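Local coordinates for protein arylalkylamine N-Acetyltransferase like 5b (Aedes aegypti, PDB 5YAG) that probably transfers acyl groups from acyl-CoA thioesters, such as acetyl-CoA, to the amine of arylalkylamines such as serotonin and dopamine, at residues A[4-9]-A[65-70]; A[187-192]-A[208-213]. All coordinates share one frame; numbering follows the deposited sequence.

Contact 1: residues A[4-9]-A[65-70]; sequences PESIVL and EDSAAK
V8 and E65 face each other as an antiparallel hydrogen-bonded pair where strand 7-11, outermost in the sheet of this GNAT fold, runs beside strand 61-66. V8 N gives a nearly straight bond of 2.8 Å to E65 O, and E65 N returns one of 2.7 Å to V8 O. The next pair, I7 with D66, is non-hydrogen-bonded, and I7 CA leans on E65 O through a CA-H...O contact of 3.4 Å.

Past the paired strands the serines take over. S6 O accepts twice. S67 N comes in almost head-on to the carbonyl, at 2.9 Å from S6 O. S67 OG reaches the same oxygen at 3.0 Å from the flank, 33° off the carbonyl plane. This second bond relies on S67 chi1 (57°), which sets OG between its own backbone N and carbonyl carbon. In exchange, S6 OG accepts from A68 N at 3.3 Å. D66 OD1 meanwhile takes A69 N from above its carboxylate plane, an Asx motif that fastens the turn, while OD2 is hydrogen-bonded to Y138 OH. The acid end of E65 pairs with R10 in a salt bridge rather than with segment 4-9.

Nonpolar contact is slight: V8 CG2 touches S67 CB at 4.1 Å, and I7 turns to L143 and R146 of helix 143-157. The chemistry implies an edge held mainly by backbone polarity: one further backbone bond, S67 N to S6 O, and two bonds through serine hydroxyls carry the pairing on.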
ATOM      1  N   PRO A   4     -19.249  15.512  -9.069  1.00 98.31           N
ATOM      2  CA  PRO A   4     -17.908  14.957  -9.291  1.00101.25           C
ATOM      3  C   PRO A   4     -16.770  15.919  -8.937  1.00102.87           C
ATOM      4  O   PRO A   4     -15.663  15.471  -8.632  1.00101.19           O
ATOM      5  CB  PRO A   4     -17.890  14.636 -10.797  1.00 96.93           C
ATOM      6  CG  PRO A   4     -19.256  14.954 -11.318  1.00 96.62           C
ATOM      7  CD  PRO A   4     -19.898  15.880 -10.336  1.00 92.07           C
ATOM      8  N   GLU A   5     -17.040  17.222  -8.983  1.00 98.75           N
ATOM      9  CA  GLU A   5     -16.056  18.225  -8.587  1.00 90.69           C
ATOM     10  C   GLU A   5     -16.199  18.578  -7.107  1.00 79.50           C
ATOM     11  O   GLU A   5     -15.526  19.477  -6.609  1.00 70.74           O
ATOM     12  CB  GLU A   5     -16.181  19.477  -9.461  1.00 95.23           C
ATOM     13  CG  GLU A   5     -15.928  19.230 -10.943  1.00100.00           C
ATOM     14  CD  GLU A   5     -14.553  18.641 -11.229  1.00102.64           C
ATOM     15  OE1 GLU A   5     -13.705  19.356 -11.805  1.00 99.36           O
ATOM     16  OE2 GLU A   5     -14.315  17.464 -10.882  1.00102.04           O
ATOM     17  N   SER A   6     -17.085  17.870  -6.414  1.00 71.34           N
ATOM     18  CA  SER A   6     -17.114  17.879  -4.960  1.00 64.43           C
ATOM     19  C   SER A   6     -16.022  16.944  -4.426  1.00 52.76           C
ATOM     20  O   SER A   6     -15.780  16.884  -3.222  1.00 46.40           O
ATOM     21  CB  SER A   6     -18.487  17.433  -4.447  1.00 68.98           C
ATOM     22  OG  SER A   6     -18.609  17.627  -3.050  1.00 75.36           O
ATOM     23  N   ILE A   7     -15.377  16.204  -5.327  1.00 47.66           N
ATOM     24  CA  ILE A   7     -14.289  15.308  -4.940  1.00 47.18           C
ATOM     25  C   ILE A   7     -12.962  16.044  -5.001  1.00 38.18           C
ATOM     26  O   ILE A   7     -12.583  16.552  -6.047  1.00 38.20           O
ATOM     27  CB  ILE A   7     -14.168  14.079  -5.867  1.00 48.88           C
ATOM     28  CG1 ILE A   7     -15.511  13.343  -6.011  1.00 52.50           C
ATOM     29  CG2 ILE A   7     -13.076  13.151  -5.353  1.00 46.10           C
ATOM     30  CD1 ILE A   7     -16.055  12.764  -4.726  1.00 53.70           C
ATOM     31  N   VAL A   8     -12.250  16.068  -3.880  1.00 33.20           N
ATOM     32  CA  VAL A   8     -10.954  16.733  -3.796  1.00 34.65           C
ATOM     33  C   VAL A   8      -9.869  15.707  -3.464  1.00 28.29           C
ATOM     34  O   VAL A   8     -10.046  14.908  -2.554  1.00 28.41           O
ATOM     35  CB  VAL A   8     -10.968  17.788  -2.673  1.00 34.49           C
ATOM     36  CG1 VAL A   8      -9.601  18.422  -2.510  1.00 32.74           C
ATOM     37  CG2 VAL A   8     -12.032  18.839  -2.959  1.00 39.13           C
ATOM     38  N   LEU A   9      -8.770  15.730  -4.210  1.00 26.89           N
ATOM     39  CA  LEU A   9      -7.569  14.952  -3.860  1.00 29.65           C
ATOM     40  C   LEU A   9      -6.460  15.864  -3.355  1.00 27.70           C
ATOM     41  O   LEU A   9      -6.155  16.889  -3.979  1.00 27.35           O
ATOM     42  CB  LEU A   9      -7.051  14.182  -5.069  1.00 32.67           C
ATOM     43  CG  LEU A   9      -7.763  12.849  -5.270  1.00 33.82           C
ATOM     44  CD1 LEU A   9      -9.102  13.064  -5.959  1.00 34.89           C
ATOM     45  CD2 LEU A   9      -6.859  11.919  -6.057  1.00 36.06           C
ATOM     46  N   GLU A  65     -11.370  13.353  -0.787  1.00 31.60           N
ATOM     47  CA  GLU A  65     -12.320  13.930   0.148  1.00 35.82           C
ATOM     48  C   GLU A  65     -13.593  14.335  -0.596  1.00 36.50           C
ATOM     49  O   GLU A  65     -13.529  14.910  -1.686  1.00 34.45           O
ATOM     50  CB  GLU A  65     -11.667  15.150   0.786  1.00 36.70           C
ATOM     51  CG  GLU A  65     -12.491  15.865   1.823  1.00 41.78           C
ATOM     52  CD  GLU A  65     -11.803  17.121   2.309  1.00 43.85           C
ATOM     53  OE1 GLU A  65     -11.953  17.444   3.501  1.00 63.45           O
ATOM     54  OE2 GLU A  65     -11.103  17.777   1.503  1.00 46.22           O
ATOM     55  N   ASP A  66     -14.745  13.993  -0.025  1.00 38.17           N
ATOM     56  CA  ASP A  66     -16.024  14.569  -0.436  1.00 39.66           C
ATOM     57  C   ASP A  66     -16.181  15.884   0.335  1.00 39.68           C
ATOM     58  O   ASP A  66     -16.510  15.879   1.521  1.00 43.95           O
ATOM     59  CB  ASP A  66     -17.169  13.598  -0.122  1.00 41.11           C
ATOM     60  CG  ASP A  66     -18.543  14.119  -0.569  1.00 43.94           C
ATOM     61  OD1 ASP A  66     -18.705  15.343  -0.764  1.00 45.57           O
ATOM     62  OD2 ASP A  66     -19.469  13.291  -0.698  1.00 40.23           O
ATOM     63  N   SER A  67     -15.901  17.007  -0.325  1.00 40.98           N
ATOM     64  CA  SER A  67     -15.853  18.301   0.370  1.00 46.45           C
ATOM     65  C   SER A  67     -17.221  18.751   0.864  1.00 50.59           C
ATOM     66  O   SER A  67     -17.318  19.389   1.910  1.00 50.49           O
ATOM     67  CB  SER A  67     -15.251  19.381  -0.521  1.00 46.00           C
ATOM     68  OG  SER A  67     -15.972  19.497  -1.728  1.00 46.41           O
ATOM     69  N   ALA A  68     -18.270  18.424   0.111  1.00 53.38           N
ATOM     70  CA  ALA A  68     -19.634  18.683   0.552  1.00 53.90           C
ATOM     71  C   ALA A  68     -19.894  17.961   1.869  1.00 58.07           C
ATOM     72  O   ALA A  68     -20.291  18.575   2.857  1.00 61.59           O
ATOM     73  CB  ALA A  68     -20.629  18.229  -0.503  1.00 52.75           C
ATOM     74  N   ALA A  69     -19.633  16.658   1.881  1.00 55.98           N
ATOM     75  CA  ALA A  69     -19.863  15.826   3.059  1.00 52.20           C
ATOM     76  C   ALA A  69     -18.774  15.973   4.130  1.00 51.92           C
ATOM     77  O   ALA A  69     -18.899  15.406   5.209  1.00 55.51           O
ATOM     78  CB  ALA A  69     -19.983  14.367   2.641  1.00 51.48           C
ATOM     79  N   LYS A  70     -17.719  16.727   3.827  1.00 56.28           N
ATOM     80  CA  LYS A  70     -16.540  16.848   4.700  1.00 60.70           C
ATOM     81  C   LYS A  70     -16.056  15.482   5.225  1.00 55.65           C
ATOM     82  O   LYS A  70     -15.956  15.273   6.432  1.00 48.59           O
ATOM     83  CB  LYS A  70     -16.810  17.825   5.856  1.00 68.64           C
ATOM     84  CG  LYS A  70     -18.000  17.475   6.745  1.00 80.61           C
ATOM     85  CD  LYS A  70     -18.135  18.424   7.928  1.00 83.63           C
ATOM     86  CE  LYS A  70     -18.832  19.716   7.536  1.00 84.33           C
ATOM     87  NZ  LYS A  70     -18.864  20.681   8.668  1.00 88.11           N
TER

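Contact 2: residues A[187-192]-A[208-213]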
ATOM      1  N   LEU A 187       4.296 -13.192  -6.505  1.00 34.85           N
ATOM      2  CA  LEU A 187       4.309 -14.212  -5.479  1.00 37.93           C
ATOM      3  C   LEU A 187       2.901 -14.746  -5.285  1.00 32.20           C
ATOM      4  O   LEU A 187       1.959 -13.970  -5.165  1.00 34.01           O
ATOM      5  CB  LEU A 187       4.828 -13.586  -4.183  1.00 45.42           C
ATOM      6  CG  LEU A 187       4.729 -14.393  -2.897  1.00 52.16           C
ATOM      7  CD1 LEU A 187       5.547 -15.669  -3.011  1.00 52.59           C
ATOM      8  CD2 LEU A 187       5.202 -13.547  -1.730  1.00 52.49           C
ATOM      9  N   ALA A 188       2.764 -16.072  -5.267  1.00 32.27           N
ATOM     10  CA  ALA A 188       1.521 -16.713  -4.867  1.00 32.68           C
ATOM     11  C   ALA A 188       1.438 -16.692  -3.344  1.00 32.77           C
ATOM     12  O   ALA A 188       2.232 -17.336  -2.665  1.00 36.89           O
ATOM     13  CB  ALA A 188       1.473 -18.144  -5.384  1.00 40.82           C
ATOM     14  N   LEU A 189       0.465 -15.961  -2.814  1.00 32.55           N
ATOM     15  CA  LEU A 189       0.384 -15.716  -1.384  1.00 34.12           C
ATOM     16  C   LEU A 189       0.209 -17.011  -0.598  1.00 38.26           C
ATOM     17  O   LEU A 189       0.867 -17.214   0.434  1.00 34.79           O
ATOM     18  CB  LEU A 189      -0.749 -14.746  -1.073  1.00 33.36           C
ATOM     19  CG  LEU A 189      -0.900 -14.340   0.395  1.00 33.55           C
ATOM     20  CD1 LEU A 189       0.429 -13.929   1.006  1.00 31.52           C
ATOM     21  CD2 LEU A 189      -1.911 -13.220   0.538  1.00 34.35           C
ATOM     22  N   GLY A 190      -0.669 -17.879  -1.095  1.00 31.75           N
ATOM     23  CA  GLY A 190      -0.834 -19.222  -0.548  1.00 32.13           C
ATOM     24  C   GLY A 190       0.445 -20.049  -0.472  1.00 37.24           C
ATOM     25  O   GLY A 190       0.603 -20.869   0.431  1.00 36.95           O
ATOM     26  N   ASP A 191       1.362 -19.847  -1.416  1.00 35.88           N
ATOM     27  CA  ASP A 191       2.610 -20.616  -1.453  1.00 37.71           C
ATOM     28  C   ASP A 191       3.743 -20.038  -0.592  1.00 37.51           C
ATOM     29  O   ASP A 191       4.805 -20.654  -0.463  1.00 36.09           O
ATOM     30  CB  ASP A 191       3.071 -20.779  -2.905  1.00 41.85           C
ATOM     31  CG  ASP A 191       2.032 -21.506  -3.761  1.00 51.18           C
ATOM     32  OD1 ASP A 191       1.192 -22.227  -3.174  1.00 43.38           O
ATOM     33  OD2 ASP A 191       2.049 -21.357  -5.007  1.00 49.01           O
ATOM     34  N   TYR A 192       3.518 -18.871   0.007  1.00 32.63           N
ATOM     35  CA  TYR A 192       4.552 -18.228   0.803  1.00 32.34           C
ATOM     36  C   TYR A 192       4.807 -18.998   2.094  1.00 28.91           C
ATOM     37  O   TYR A 192       3.882 -19.310   2.854  1.00 32.60           O
ATOM     38  CB  TYR A 192       4.162 -16.771   1.133  1.00 30.62           C
ATOM     39  CG  TYR A 192       5.001 -16.140   2.224  1.00 26.82           C
ATOM     40  CD1 TYR A 192       6.281 -15.673   1.955  1.00 28.39           C
ATOM     41  CD2 TYR A 192       4.524 -16.015   3.524  1.00 25.40           C
ATOM     42  CE1 TYR A 192       7.061 -15.089   2.937  1.00 29.34           C
ATOM     43  CE2 TYR A 192       5.311 -15.443   4.521  1.00 27.87           C
ATOM     44  CZ  TYR A 192       6.582 -14.979   4.219  1.00 29.00           C
ATOM     45  OH  TYR A 192       7.389 -14.396   5.175  1.00 28.33           O
ATOM     46  N   GLN A 208      -5.074 -14.160  -4.590  1.00 46.60           N
ATOM     47  CA  GLN A 208      -4.198 -15.316  -4.748  1.00 41.06           C
ATOM     48  C   GLN A 208      -2.767 -14.926  -5.135  1.00 38.55           C
ATOM     49  O   GLN A 208      -1.801 -15.527  -4.657  1.00 35.01           O
ATOM     50  CB  GLN A 208      -4.787 -16.258  -5.801  1.00 47.99           C
ATOM     51  CG  GLN A 208      -4.218 -17.668  -5.789  1.00 60.46           C
ATOM     52  CD  GLN A 208      -5.008 -18.645  -4.921  1.00 70.07           C
ATOM     53  OE1 GLN A 208      -5.904 -18.262  -4.163  1.00 79.21           O
ATOM     54  NE2 GLN A 208      -4.665 -19.920  -5.028  1.00 70.29           N
ATOM     55  N   VAL A 209      -2.630 -13.916  -5.994  1.00 33.30           N
ATOM     56  CA  VAL A 209      -1.320 -13.463  -6.433  1.00 36.06           C
ATOM     57  C   VAL A 209      -1.061 -12.007  -6.020  1.00 33.56           C
ATOM     58  O   VAL A 209      -1.947 -11.156  -6.079  1.00 32.36           O
ATOM     59  CB  VAL A 209      -1.164 -13.588  -7.964  1.00 43.06           C
ATOM     60  CG1 VAL A 209       0.264 -13.286  -8.385  1.00 42.91           C
ATOM     61  CG2 VAL A 209      -1.563 -14.979  -8.426  1.00 48.11           C
ATOM     62  N   ILE A 210       0.167 -11.742  -5.589  1.00 36.01           N
ATOM     63  CA  ILE A 210       0.628 -10.384  -5.331  1.00 30.70           C
ATOM     64  C   ILE A 210       1.636 -10.046  -6.406  1.00 31.23           C
ATOM     65  O   ILE A 210       2.607 -10.775  -6.607  1.00 34.42           O
ATOM     66  CB  ILE A 210       1.319 -10.269  -3.968  1.00 33.55           C
ATOM     67  CG1 ILE A 210       0.337 -10.658  -2.861  1.00 32.58           C
ATOM     68  CG2 ILE A 210       1.847  -8.857  -3.753  1.00 35.53           C
ATOM     69  CD1 ILE A 210       0.964 -10.772  -1.481  1.00 33.07           C
ATOM     70  N   LYS A 211       1.395  -8.946  -7.104  1.00 29.29           N
ATOM     71  CA  LYS A 211       2.313  -8.475  -8.118  1.00 32.97           C
ATOM     72  C   LYS A 211       2.905  -7.141  -7.705  1.00 30.18           C
ATOM     73  O   LYS A 211       2.172  -6.230  -7.310  1.00 27.97           O
ATOM     74  CB  LYS A 211       1.590  -8.305  -9.441  1.00 37.30           C
ATOM     75  CG  LYS A 211       1.187  -9.611 -10.092  1.00 41.27           C
ATOM     76  CD  LYS A 211       0.856  -9.367 -11.551  1.00 41.92           C
ATOM     77  CE  LYS A 211       0.860 -10.646 -12.369  1.00 50.89           C
ATOM     78  NZ  LYS A 211      -0.509 -11.229 -12.421  1.00 54.75           N
ATOM     79  N   THR A 212       4.233  -7.048  -7.779  1.00 27.57           N
ATOM     80  CA  THR A 212       4.946  -5.799  -7.583  1.00 26.32           C
ATOM     81  C   THR A 212       5.093  -5.184  -8.958  1.00 27.56           C
ATOM     82  O   THR A 212       5.554  -5.841  -9.893  1.00 30.68           O
ATOM     83  CB  THR A 212       6.340  -6.016  -6.935  1.00 26.02           C
ATOM     84  OG1 THR A 212       6.195  -6.743  -5.707  1.00 26.60           O
ATOM     85  CG2 THR A 212       6.985  -4.711  -6.623  1.00 28.35           C
ATOM     86  N   CYS A 213       4.673  -3.933  -9.106  1.00 27.41           N
ATOM     87  CA  CYS A 213       4.680  -3.288 -10.415  1.00 28.06           C
ATOM     88  C   CYS A 213       5.319  -1.940 -10.269  1.00 28.66           C
ATOM     89  O   CYS A 213       5.210  -1.293  -9.220  1.00 28.94           O
ATOM     90  CB  CYS A 213       3.257  -3.172 -11.024  1.00 28.47           C
ATOM     91  SG  CYS A 213       2.215  -4.648 -10.883  1.00 37.63           S
TER
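L187 and I210 form an antiparallel hydrogen-bonded pair in a beta hairpin with a long connection, strands 182-188 and 209-216, at the end of the GNAT sheet. L187 N reaches I210 O at 3.0 Å, and I210 N returns an almost perfectly straight bond of 2.9 Å to L187 O. One step along, A188 and V209 make a non-hydrogen-bonded pair, with their side chains on the opposite sheet face from L187 and I210. Here the alpha carbons approach the carbonyl oxygens through CA-H...O contacts: V209 CA lies 3.6 Å from L187 O, and A188 CA 3.5 Å from Q208 O.

The pairing then ends in a turn. L189 N still bonds to Q208 O at 3.0 Å, but 24° off the carbonyl plane, as 189-191 take helical backbone angles. D191 N bonds back to A188 O, closing that turn, and G190 O receives R193 NH1.

Farther out, L187 packs on L107 of helix 99-115, I210 on D166 and T168, and L189 on F201. T212 OG1 is hydrogen-bonded to D166 OD1, and C213 forms the disulfide with C183, tying the two strands together covalently. Just past the last bridge, chi1 of L189 at -177° swings CG away from its own N, and this lets CD1 of L189 meet CD1 of I210 at 4.1 Å, the two side chains crossing obliquely.

Both contacts belong to the same seven-stranded sheet, at its two ends: contact 1 holds outermost strand 7-11 to 61-66, and contact 2 holds outermost strand 182-188 to 209-216. Their centres lie 34 Å apart on opposite sides of the chain's centre, and they do not touch. Each is partly buried, but contact 1 is farther out, its centre about 23 Å from the chain's centre against 14 Å, and includes exposed residues. The chemistry differs too. Contact 1 continues its strand pairing with serine hydroxyls and one more backbone bond, whereas contact 2 adds a leucine-isoleucine contact to backbone bonds and lies on strands also joined by a disulfide.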